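Long-range contacts in two-domain protein containing predicted PHP-like metal-dependent phosphoesterase (Bacteroides vulgatus ATCC 8482, PDB 3E38), which probably acts as a metal-dependent phosphoesterase of the PHP family, carrying a cluster of zinc ions in its N-terminal domain next to an Ig-like domain: residues T95-F103 with Q143-H154; M133-D141 with L173-W181. All coordinates share one frame; numbering follows the deposited sequence.

Contact 1: residues T95-F103 with Q143-H154; sequences TRAMAPGHF and QQPDTTKWWPEH. With ZN (zinc ion), chain H.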
loop_
_atom_site.group_PDB
_atom_site.type_symbol
_atom_site.label_atom_id
_atom_site.label_comp_id
_atom_site.label_asym_id
_atom_site.label_seq_id
_atom_site.Cartn_x
_atom_site.Cartn_y
_atom_site.Cartn_z
ATOM N N THR B 95 -31.088 -19.054 10.987
ATOM C CA THR B 95 -30.583 -19.624 9.776
ATOM C C THR B 95 -31.483 -20.747 9.354
ATOM O O THR B 95 -31.503 -21.816 9.955
ATOM C CB THR B 95 -29.141 -20.210 10.033
ATOM O OG1 THR B 95 -28.334 -19.298 10.816
ATOM C CG2 THR B 95 -28.449 -20.532 8.734
ATOM N N ARG B 96 -32.260 -20.481 8.327
ATOM C CA ARG B 96 -33.149 -21.478 7.760
ATOM C C ARG B 96 -33.091 -21.512 6.234
ATOM O O ARG B 96 -32.507 -20.679 5.596
ATOM C CB ARG B 96 -34.571 -21.159 8.185
ATOM C CG ARG B 96 -34.720 -21.102 9.690
ATOM C CD ARG B 96 -34.730 -22.503 10.309
ATOM N NE ARG B 96 -34.933 -22.414 11.753
ATOM C CZ ARG B 96 -35.683 -23.256 12.455
ATOM N NH1 ARG B 96 -36.342 -24.227 11.846
ATOM N NH2 ARG B 96 -35.833 -23.076 13.760
ATOM N N ALA B 97 -33.708 -22.530 5.685
ATOM C CA ALA B 97 -33.863 -22.700 4.235
ATOM C C ALA B 97 -34.687 -21.553 3.682
ATOM O O ALA B 97 -35.462 -20.927 4.408
ATOM C CB ALA B 97 -34.558 -24.057 3.909
HETATM N N MSE B 98 -34.505 -21.279 2.391
HETATM C CA MSE B 98 -35.326 -20.277 1.693
HETATM C C MSE B 98 -36.598 -20.974 1.240
HETATM O O MSE B 98 -36.486 -22.023 0.627
HETATM C CB MSE B 98 -34.618 -19.748 0.449
HETATM C CG MSE B 98 -35.460 -18.806 -0.407
HETATM SE SE MSE B 98 -35.738 -17.057 0.481
HETATM C CE MSE B 98 -33.860 -16.703 0.991
ATOM N N ALA B 99 -37.803 -20.459 1.519
ATOM C CA ALA B 99 -38.042 -19.249 2.313
ATOM C C ALA B 99 -38.202 -19.695 3.768
ATOM O O ALA B 99 -38.459 -20.878 4.025
ATOM C CB ALA B 99 -39.287 -18.503 1.804
ATOM N N PRO B 100 -38.082 -18.775 4.740
ATOM C CA PRO B 100 -37.855 -17.345 4.644
ATOM C C PRO B 100 -36.365 -17.012 4.514
ATOM O O PRO B 100 -35.966 -15.873 4.268
ATOM C CB PRO B 100 -38.345 -16.870 6.009
ATOM C CG PRO B 100 -37.863 -17.968 6.944
ATOM C CD PRO B 100 -37.843 -19.246 6.121
ATOM N N GLY B 101 -35.556 -18.037 4.664
ATOM C CA GLY B 101 -34.131 -17.852 4.527
ATOM C C GLY B 101 -33.481 -17.527 5.837
ATOM O O GLY B 101 -33.771 -18.152 6.844
ATOM N N HIS B 102 -32.573 -16.563 5.816
ATOM C CA HIS B 102 -31.828 -16.149 7.028
ATOM C C HIS B 102 -32.187 -14.756 7.461
ATOM O O HIS B 102 -32.200 -13.830 6.649
ATOM C CB HIS B 102 -30.321 -16.109 6.763
ATOM C CG HIS B 102 -29.726 -17.401 6.311
ATOM N ND1 HIS B 102 -28.377 -17.654 6.399
ATOM C CD2 HIS B 102 -30.282 -18.509 5.774
ATOM C CE1 HIS B 102 -28.127 -18.864 5.924
ATOM N NE2 HIS B 102 -29.267 -19.410 5.555
ATOM N N PHE B 103 -32.468 -14.609 8.750
ATOM C CA PHE B 103 -32.739 -13.309 9.396
ATOM C C PHE B 103 -31.867 -13.120 10.629
ATOM O O PHE B 103 -31.561 -14.048 11.319
ATOM C CB PHE B 103 -34.162 -13.190 9.909
ATOM C CG PHE B 103 -35.232 -12.974 8.833
ATOM C CD1 PHE B 103 -35.425 -13.881 7.826
ATOM C CD2 PHE B 103 -36.068 -11.854 8.890
ATOM C CE1 PHE B 103 -36.388 -13.667 6.850
ATOM C CE2 PHE B 103 -37.014 -11.625 7.925
ATOM C CZ PHE B 103 -37.180 -12.538 6.900
ATOM N N GLN B 143 -29.263 -19.504 -2.203
ATOM C CA GLN B 143 -30.659 -19.745 -1.856
ATOM C C GLN B 143 -31.622 -19.188 -2.913
ATOM O O GLN B 143 -32.769 -19.618 -3.003
ATOM C CB GLN B 143 -30.953 -19.206 -0.453
ATOM C CG GLN B 143 -30.363 -20.076 0.659
ATOM C CD GLN B 143 -30.969 -19.781 2.023
ATOM O OE1 GLN B 143 -31.348 -18.656 2.316
ATOM N NE2 GLN B 143 -31.065 -20.796 2.854
ATOM N N GLN B 144 -31.142 -18.214 -3.679
ATOM C CA GLN B 144 -31.900 -17.642 -4.808
ATOM C C GLN B 144 -30.931 -17.470 -5.976
ATOM O O GLN B 144 -30.440 -16.371 -6.248
ATOM C CB GLN B 144 -32.588 -16.320 -4.451
ATOM C CG GLN B 144 -33.575 -16.416 -3.271
ATOM C CD GLN B 144 -34.642 -15.335 -3.253
ATOM O OE1 GLN B 144 -35.681 -15.462 -3.913
ATOM N NE2 GLN B 144 -34.410 -14.281 -2.465
ATOM N N PRO B 145 -30.644 -18.571 -6.678
ATOM C CA PRO B 145 -29.605 -18.488 -7.691
ATOM C C PRO B 145 -29.933 -17.762 -8.972
ATOM O O PRO B 145 -29.017 -17.453 -9.712
ATOM C CB PRO B 145 -29.327 -19.963 -8.029
ATOM C CG PRO B 145 -30.476 -20.716 -7.573
ATOM C CD PRO B 145 -31.156 -19.939 -6.511
ATOM N N ASP B 146 -31.190 -17.479 -9.274
ATOM C CA ASP B 146 -31.453 -16.865 -10.579
ATOM C C ASP B 146 -32.048 -15.489 -10.435
ATOM O O ASP B 146 -31.753 -14.596 -11.188
ATOM C CB ASP B 146 -32.348 -17.764 -11.415
ATOM C CG ASP B 146 -31.692 -19.096 -11.728
ATOM O OD1 ASP B 146 -30.459 -19.133 -11.914
ATOM O OD2 ASP B 146 -32.405 -20.120 -11.800
ATOM N N THR B 147 -32.841 -15.333 -9.402
ATOM C CA THR B 147 -33.540 -14.092 -9.157
ATOM C C THR B 147 -33.811 -13.904 -7.675
ATOM O O THR B 147 -34.163 -14.857 -6.993
ATOM C CB THR B 147 -34.903 -14.110 -9.875
ATOM O OG1 THR B 147 -34.716 -13.994 -11.293
ATOM C CG2 THR B 147 -35.743 -12.968 -9.405
ATOM N N THR B 148 -33.654 -12.666 -7.210
ATOM C CA THR B 148 -33.901 -12.282 -5.799
ATOM C C THR B 148 -35.362 -11.948 -5.602
ATOM O O THR B 148 -35.801 -10.829 -5.843
ATOM C CB THR B 148 -33.076 -11.056 -5.373
ATOM O OG1 THR B 148 -31.723 -11.256 -5.754
ATOM C CG2 THR B 148 -33.152 -10.807 -3.859
ATOM N N LYS B 149 -36.117 -12.939 -5.162
ATOM C CA LYS B 149 -37.553 -12.761 -4.956
ATOM C C LYS B 149 -37.984 -12.573 -3.522
ATOM O O LYS B 149 -37.237 -12.829 -2.533
ATOM C CB LYS B 149 -38.312 -13.971 -5.497
ATOM C CG LYS B 149 -38.016 -14.231 -6.940
ATOM C CD LYS B 149 -38.611 -15.524 -7.438
ATOM C CE LYS B 149 -38.320 -15.664 -8.939
ATOM N NZ LYS B 149 -38.820 -16.942 -9.519
ATOM N N TRP B 150 -39.235 -12.128 -3.482
ATOM C CA TRP B 150 -40.023 -11.885 -2.265
ATOM C C TRP B 150 -41.054 -12.993 -2.199
ATOM O O TRP B 150 -41.879 -13.151 -3.076
ATOM C CB TRP B 150 -40.706 -10.514 -2.282
ATOM C CG TRP B 150 -41.477 -10.187 -1.022
ATOM C CD1 TRP B 150 -42.732 -10.619 -0.707
ATOM C CD2 TRP B 150 -41.074 -9.328 0.056
ATOM N NE1 TRP B 150 -43.125 -10.114 0.511
ATOM C CE2 TRP B 150 -42.130 -9.312 1.001
ATOM C CE3 TRP B 150 -39.930 -8.583 0.320
ATOM C CZ2 TRP B 150 -42.068 -8.576 2.202
ATOM C CZ3 TRP B 150 -39.859 -7.851 1.540
ATOM C CH2 TRP B 150 -40.924 -7.849 2.446
ATOM N N TRP B 151 -40.981 -13.787 -1.153
ATOM C CA TRP B 151 -41.889 -14.930 -1.021
ATOM C C TRP B 151 -43.089 -14.630 -0.148
ATOM O O TRP B 151 -43.159 -13.603 0.509
ATOM C CB TRP B 151 -41.135 -16.130 -0.463
ATOM C CG TRP B 151 -39.994 -16.518 -1.319
ATOM C CD1 TRP B 151 -38.980 -15.706 -1.760
ATOM C CD2 TRP B 151 -39.678 -17.827 -1.770
ATOM N NE1 TRP B 151 -38.077 -16.432 -2.480
ATOM C CE2 TRP B 151 -38.476 -17.738 -2.499
ATOM C CE3 TRP B 151 -40.273 -19.070 -1.605
ATOM C CZ2 TRP B 151 -37.894 -18.830 -3.093
ATOM C CZ3 TRP B 151 -39.693 -20.162 -2.218
ATOM C CH2 TRP B 151 -38.517 -20.035 -2.946
ATOM N N PRO B 152 -44.048 -15.541 -0.141
ATOM C CA PRO B 152 -45.252 -15.257 0.660
ATOM C C PRO B 152 -44.953 -15.272 2.164
ATOM O O PRO B 152 -45.692 -14.711 2.962
ATOM C CB PRO B 152 -46.257 -16.357 0.219
ATOM C CG PRO B 152 -45.647 -17.006 -1.024
ATOM C CD PRO B 152 -44.153 -16.772 -0.946
ATOM N N GLU B 153 -43.818 -15.853 2.517
ATOM C CA GLU B 153 -43.382 -15.938 3.921
ATOM C C GLU B 153 -42.779 -14.642 4.384
ATOM O O GLU B 153 -42.799 -14.310 5.559
ATOM C CB GLU B 153 -42.308 -17.001 4.137
ATOM C CG GLU B 153 -42.793 -18.417 4.025
ATOM C CD GLU B 153 -42.735 -18.967 2.618
ATOM O OE1 GLU B 153 -42.747 -18.199 1.632
ATOM O OE2 GLU B 153 -42.670 -20.196 2.513
ATOM N N HIS B 154 -42.170 -13.940 3.454
ATOM C CA HIS B 154 -41.573 -12.671 3.799
ATOM C C HIS B 154 -42.753 -11.721 4.026
ATOM O O HIS B 154 -42.741 -10.852 4.877
ATOM C CB HIS B 154 -40.554 -12.216 2.731
ATOM C CG HIS B 154 -39.488 -13.243 2.459
ATOM N ND1 HIS B 154 -39.392 -13.919 1.258
ATOM C CD2 HIS B 154 -38.510 -13.752 3.261
ATOM C CE1 HIS B 154 -38.400 -14.791 1.329
ATOM N NE2 HIS B 154 -37.856 -14.718 2.535
HETATM ZN ZN ZN H . -26.765 -16.039 6.594
HETATM O O HOH W 1 -25.647 -14.711 7.110
#
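Met98 and Gln143 bring the two backbones to 5.9 Å between their CA atoms, and Pro100 and Glu153 approach as closely at the start of helix 152-159; the turn of 95-103, with consecutive cis peptides before Ala99 and before Pro100, thus lies against both ends of the 143-154 loop. Met98, a selenomethionine, carries most of the apolar contact. Its CG is anti to the backbone N (chi1 174°) and the chain then bends twice, laying CG and SE over one face of the Trp151 indole, with SE 4.1 Å from the centroid of the five-membered ring, a Met-aromatic contact. The same SE meets the edge of His154, 3.6 Å from CE1. Ala99 CB rests on the indole too, toward its rim at CE3, and touches the carboxylate of Glu153. Trp151 is fixed in turn by its NE1, which gives a nearly straight bond to Gln144 OE1. The turn of 95-103 connects antiparallel strands 87-95 and 102-106 in the sheet of the PHP domain, and at the start of strand 102-106 His102 ND1 binds a zinc ion together with Glu93 and His137. Gln143 extends toward that site: its NE2 donates to Arg96 O at 3.1 Å, with the acceptor in the amide plane. The Gln143 amide stands 82° from the His102 ring, and Gln143 NE2 packs 3.5 Å from His102 NE2. His154 is gripped at two ring nitrogens. His154 NE2 donates to Pro100 O over 2.8 Å, the acceptor lying in the ring plane, and ND1 accepts from the backbone N of Trp151, the N-cap residue. Phe103 CZ comes up to the edge of the same imidazole, 4.1 Å from His154 CD2.

Contact 2: residues M133-D141 with L173-W181; sequences MFWNHPGWD and LYMPEAIQW. With ZN (zinc ion), chain H.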
loop_
_atom_site.group_PDB
_atom_site.type_symbol
_atom_site.label_atom_id
_atom_site.label_comp_id
_atom_site.label_asym_id
_atom_site.label_seq_id
_atom_site.Cartn_x
_atom_site.Cartn_y
_atom_site.Cartn_z
HETATM N N MSE B 133 -35.448 -6.886 13.927
HETATM C CA MSE B 133 -35.262 -8.005 12.991
HETATM C C MSE B 133 -35.114 -7.613 11.554
HETATM O O MSE B 133 -35.915 -6.853 11.016
HETATM C CB MSE B 133 -36.459 -8.969 13.113
HETATM C CG MSE B 133 -36.375 -9.823 14.410
HETATM SE SE MSE B 133 -38.036 -10.651 14.921
HETATM C CE MSE B 133 -38.972 -9.104 15.639
ATOM N N PHE B 134 -34.099 -8.176 10.915
ATOM C CA PHE B 134 -33.936 -7.922 9.492
ATOM C C PHE B 134 -33.574 -9.137 8.647
ATOM O O PHE B 134 -32.950 -10.067 9.091
ATOM C CB PHE B 134 -32.974 -6.756 9.251
ATOM C CG PHE B 134 -31.582 -6.965 9.799
ATOM C CD1 PHE B 134 -30.600 -7.572 9.025
ATOM C CD2 PHE B 134 -31.253 -6.519 11.075
ATOM C CE1 PHE B 134 -29.291 -7.730 9.523
ATOM C CE2 PHE B 134 -29.955 -6.663 11.580
ATOM C CZ PHE B 134 -28.972 -7.280 10.796
ATOM N N TRP B 135 -34.076 -9.119 7.422
ATOM C CA TRP B 135 -33.774 -10.147 6.428
ATOM C C TRP B 135 -32.318 -10.017 5.912
ATOM O O TRP B 135 -31.884 -8.962 5.414
ATOM C CB TRP B 135 -34.811 -10.065 5.311
ATOM C CG TRP B 135 -34.712 -11.092 4.271
ATOM C CD1 TRP B 135 -34.041 -12.274 4.333
ATOM C CD2 TRP B 135 -35.427 -11.098 3.028
ATOM N NE1 TRP B 135 -34.243 -12.998 3.182
ATOM C CE2 TRP B 135 -35.099 -12.298 2.366
ATOM C CE3 TRP B 135 -36.297 -10.202 2.415
ATOM C CZ2 TRP B 135 -35.601 -12.616 1.103
ATOM C CZ3 TRP B 135 -36.820 -10.522 1.183
ATOM C CH2 TRP B 135 -36.460 -11.720 0.530
ATOM N N ASN B 136 -31.571 -11.113 6.066
ATOM C CA ASN B 136 -30.192 -11.192 5.586
ATOM C C ASN B 136 -30.055 -11.672 4.135
ATOM O O ASN B 136 -30.746 -12.567 3.680
ATOM C CB ASN B 136 -29.325 -12.117 6.463
ATOM C CG ASN B 136 -29.334 -11.741 7.913
ATOM O OD1 ASN B 136 -29.529 -10.585 8.272
ATOM N ND2 ASN B 136 -29.137 -12.730 8.767
ATOM N N HIS B 137 -29.093 -11.061 3.444
ATOM C CA HIS B 137 -28.730 -11.432 2.083
ATOM C C HIS B 137 -29.872 -12.038 1.284
ATOM O O HIS B 137 -29.825 -13.187 0.913
ATOM C CB HIS B 137 -27.520 -12.389 2.086
ATOM C CG HIS B 137 -27.568 -13.473 3.121
ATOM N ND1 HIS B 137 -28.404 -14.565 3.029
ATOM C CD2 HIS B 137 -26.821 -13.663 4.238
ATOM C CE1 HIS B 137 -28.194 -15.358 4.061
ATOM N NE2 HIS B 137 -27.256 -14.824 4.818
ATOM N N PRO B 138 -30.908 -11.254 1.028
ATOM C CA PRO B 138 -32.005 -11.802 0.247
ATOM C C PRO B 138 -31.511 -12.388 -1.072
ATOM O O PRO B 138 -31.963 -13.433 -1.527
ATOM C CB PRO B 138 -32.925 -10.575 0.023
ATOM C CG PRO B 138 -32.144 -9.348 0.542
ATOM C CD PRO B 138 -31.158 -9.885 1.512
ATOM N N GLY B 139 -30.493 -11.736 -1.607
ATOM C CA GLY B 139 -29.936 -12.055 -2.920
ATOM C C GLY B 139 -28.895 -13.153 -3.007
ATOM O O GLY B 139 -28.519 -13.574 -4.100
ATOM N N TRP B 140 -28.440 -13.629 -1.864
ATOM C CA TRP B 140 -27.413 -14.688 -1.837
ATOM C C TRP B 140 -27.849 -15.763 -2.806
ATOM O O TRP B 140 -28.932 -16.350 -2.654
ATOM C CB TRP B 140 -27.309 -15.248 -0.446
ATOM C CG TRP B 140 -26.239 -16.259 -0.194
ATOM C CD1 TRP B 140 -24.962 -16.276 -0.701
ATOM C CD2 TRP B 140 -26.304 -17.317 0.768
ATOM N NE1 TRP B 140 -24.249 -17.325 -0.151
ATOM C CE2 TRP B 140 -25.046 -17.970 0.761
ATOM C CE3 TRP B 140 -27.313 -17.789 1.629
ATOM C CZ2 TRP B 140 -24.775 -19.071 1.579
ATOM C CZ3 TRP B 140 -27.048 -18.883 2.423
ATOM C CH2 TRP B 140 -25.781 -19.506 2.409
ATOM N N ASP B 141 -26.991 -16.040 -3.777
ATOM C CA ASP B 141 -27.370 -16.916 -4.913
ATOM C C ASP B 141 -27.484 -18.368 -4.536
ATOM O O ASP B 141 -28.029 -19.185 -5.296
ATOM C CB ASP B 141 -26.429 -16.742 -6.145
ATOM C CG ASP B 141 -24.941 -16.986 -5.836
ATOM O OD1 ASP B 141 -24.590 -17.550 -4.771
ATOM O OD2 ASP B 141 -24.117 -16.568 -6.689
ATOM N N LEU B 173 -21.547 -8.325 -1.545
ATOM C CA LEU B 173 -22.851 -8.536 -2.273
ATOM C C LEU B 173 -23.782 -7.360 -2.116
ATOM O O LEU B 173 -24.178 -7.032 -1.020
ATOM C CB LEU B 173 -23.557 -9.841 -1.828
ATOM C CG LEU B 173 -24.934 -10.239 -2.449
ATOM C CD1 LEU B 173 -24.937 -10.328 -3.997
ATOM C CD2 LEU B 173 -25.457 -11.549 -1.858
ATOM N N TYR B 174 -24.081 -6.735 -3.248
ATOM C CA TYR B 174 -25.043 -5.610 -3.394
ATOM C C TYR B 174 -26.352 -6.165 -3.941
ATOM O O TYR B 174 -26.326 -6.879 -4.911
ATOM C CB TYR B 174 -24.466 -4.544 -4.343
ATOM C CG TYR B 174 -25.386 -3.383 -4.695
ATOM C CD1 TYR B 174 -25.795 -2.479 -3.735
ATOM C CD2 TYR B 174 -25.771 -3.153 -6.006
ATOM C CE1 TYR B 174 -26.558 -1.407 -4.062
ATOM C CE2 TYR B 174 -26.565 -2.083 -6.341
ATOM C CZ TYR B 174 -26.948 -1.209 -5.364
ATOM O OH TYR B 174 -27.741 -0.145 -5.682
HETATM N N MSE B 175 -27.478 -5.813 -3.310
HETATM C CA MSE B 175 -28.807 -6.350 -3.651
HETATM C C MSE B 175 -29.856 -5.281 -3.806
HETATM O O MSE B 175 -30.658 -5.081 -2.918
HETATM C CB MSE B 175 -29.231 -7.336 -2.558
HETATM C CG MSE B 175 -28.122 -8.363 -2.387
HETATM SE SE MSE B 175 -28.019 -9.429 -0.782
HETATM C CE MSE B 175 -27.415 -8.125 0.545
ATOM N N PRO B 176 -29.871 -4.623 -4.959
ATOM C CA PRO B 176 -30.782 -3.500 -5.236
ATOM C C PRO B 176 -32.228 -3.819 -5.126
ATOM O O PRO B 176 -33.042 -2.922 -4.930
ATOM C CB PRO B 176 -30.492 -3.145 -6.717
ATOM C CG PRO B 176 -29.819 -4.345 -7.299
ATOM C CD PRO B 176 -28.975 -4.877 -6.094
ATOM N N GLU B 177 -32.559 -5.080 -5.301
ATOM C CA GLU B 177 -33.976 -5.463 -5.273
ATOM C C GLU B 177 -34.479 -5.089 -3.885
ATOM O O GLU B 177 -35.643 -4.734 -3.712
ATOM C CB GLU B 177 -34.200 -6.962 -5.532
ATOM C CG GLU B 177 -33.656 -7.506 -6.861
ATOM C CD GLU B 177 -32.137 -7.717 -6.900
ATOM O OE1 GLU B 177 -31.429 -7.383 -5.927
ATOM O OE2 GLU B 177 -31.663 -8.222 -7.936
ATOM N N ALA B 178 -33.563 -5.128 -2.917
ATOM C CA ALA B 178 -33.922 -4.901 -1.512
ATOM C C ALA B 178 -34.198 -3.446 -1.269
ATOM O O ALA B 178 -35.002 -3.081 -0.419
ATOM C CB ALA B 178 -32.795 -5.395 -0.542
ATOM N N ILE B 179 -33.511 -2.607 -2.030
ATOM C CA ILE B 179 -33.661 -1.157 -1.886
ATOM C C ILE B 179 -35.128 -0.830 -2.148
ATOM O O ILE B 179 -35.784 -0.168 -1.354
ATOM C CB ILE B 179 -32.690 -0.336 -2.813
ATOM C CG1 ILE B 179 -31.231 -0.599 -2.423
ATOM C CG2 ILE B 179 -32.967 1.152 -2.713
ATOM C CD1 ILE B 179 -30.233 -0.169 -3.459
ATOM N N GLN B 180 -35.641 -1.365 -3.235
ATOM C CA GLN B 180 -37.008 -1.061 -3.653
ATOM C C GLN B 180 -37.998 -1.612 -2.648
ATOM O O GLN B 180 -39.091 -1.075 -2.449
ATOM C CB GLN B 180 -37.279 -1.620 -5.057
ATOM C CG GLN B 180 -38.568 -1.144 -5.667
ATOM C CD GLN B 180 -38.622 0.368 -5.739
ATOM O OE1 GLN B 180 -37.681 1.017 -6.194
ATOM N NE2 GLN B 180 -39.734 0.940 -5.287
ATOM N N TRP B 181 -37.609 -2.702 -2.020
ATOM C CA TRP B 181 -38.466 -3.365 -1.016
ATOM C C TRP B 181 -38.587 -2.484 0.195
ATOM O O TRP B 181 -39.673 -2.239 0.699
ATOM C CB TRP B 181 -37.936 -4.737 -0.607
ATOM C CG TRP B 181 -38.152 -5.728 -1.681
ATOM C CD1 TRP B 181 -39.147 -5.691 -2.608
ATOM C CD2 TRP B 181 -37.456 -6.966 -1.896
ATOM N NE1 TRP B 181 -39.068 -6.782 -3.439
ATOM C CE2 TRP B 181 -38.058 -7.593 -3.006
ATOM C CE3 TRP B 181 -36.429 -7.610 -1.255
ATOM C CZ2 TRP B 181 -37.621 -8.802 -3.499
ATOM C CZ3 TRP B 181 -36.005 -8.821 -1.740
ATOM C CH2 TRP B 181 -36.583 -9.401 -2.844
HETATM ZN ZN ZN H . -26.765 -16.039 6.594
HETATM O O HOH W 1 -25.647 -14.711 7.110
#
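Two tryptophans, Trp135 and Trp181, lie with their six-membered rings almost parallel, planes 12° apart, yet so far displaced that they hardly overlap, the centroids being 5.3 Å from each other. They meet at their outer corners, CZ3 of Trp135 to CZ3 of Trp181 at 3.5 Å. The pair joins strand 132-135 to helix 176-185 in the mixed sheet and helices of the PHP domain, next to the zinc-binding loop that follows the strand. That loop runs through a type I beta turn from His137 to Trp140. Pro138 wedges in beside the indoles: its CB sits over a face of Trp135 near the rim and at the edge of Trp181, while CG meets Ala178 CB on the helix. With an alanine in place of Trp181, Trp135 would probably lose the indole beside its outer corner and Pro138 CB its neighbour at that edge, opening a gap between strand and helix. Further along, Met175, a selenomethionine, brings its SE against the backbone of the turn, 3.5 Å from Gly139 N and 3.6 Å from His137 CA. Gly139 belongs to this close approach, since a CB there would run into Met175 CG. No hydrogen bond crosses between the segments, so the turn is held on this side by van der Waals contact. The imidazole of His137 leads away from Met175. Its CG stands between the backbone N and carbonyl carbon (chi1 43°), and His137 NE2 binds the zinc ion at 2.2 Å, a site it shares with His102 and Glu93, with a water also on the metal. At the last residue of the turn, Leu173 CD2 lies 3.6 Å from Trp140 N.

Contact 1 is partly buried, toward the periphery of the chain, whereas contact 2 is buried nearer its centre. Both reach the same sheet through neighbouring antiparallel strands, 102-106 and 132-135, and each supplies a histidine, His102 or His137, to one zinc ion. Their chemistry differs: contact 1 mixes hydrogen bonds with selenium-aromatic packing, while contact 2 has no hydrogen bond across its segments and rests on apolar side chains packed on one another and on the turn's backbone. They are joined directly, by probable hydrogen bonds from Gln144 NE2 to Pro138 O and from Asn136 N to His102 O, and by the stacking of Trp135 on His154. Both also reach the second subunit, where Asp146 and Asp141 find partners.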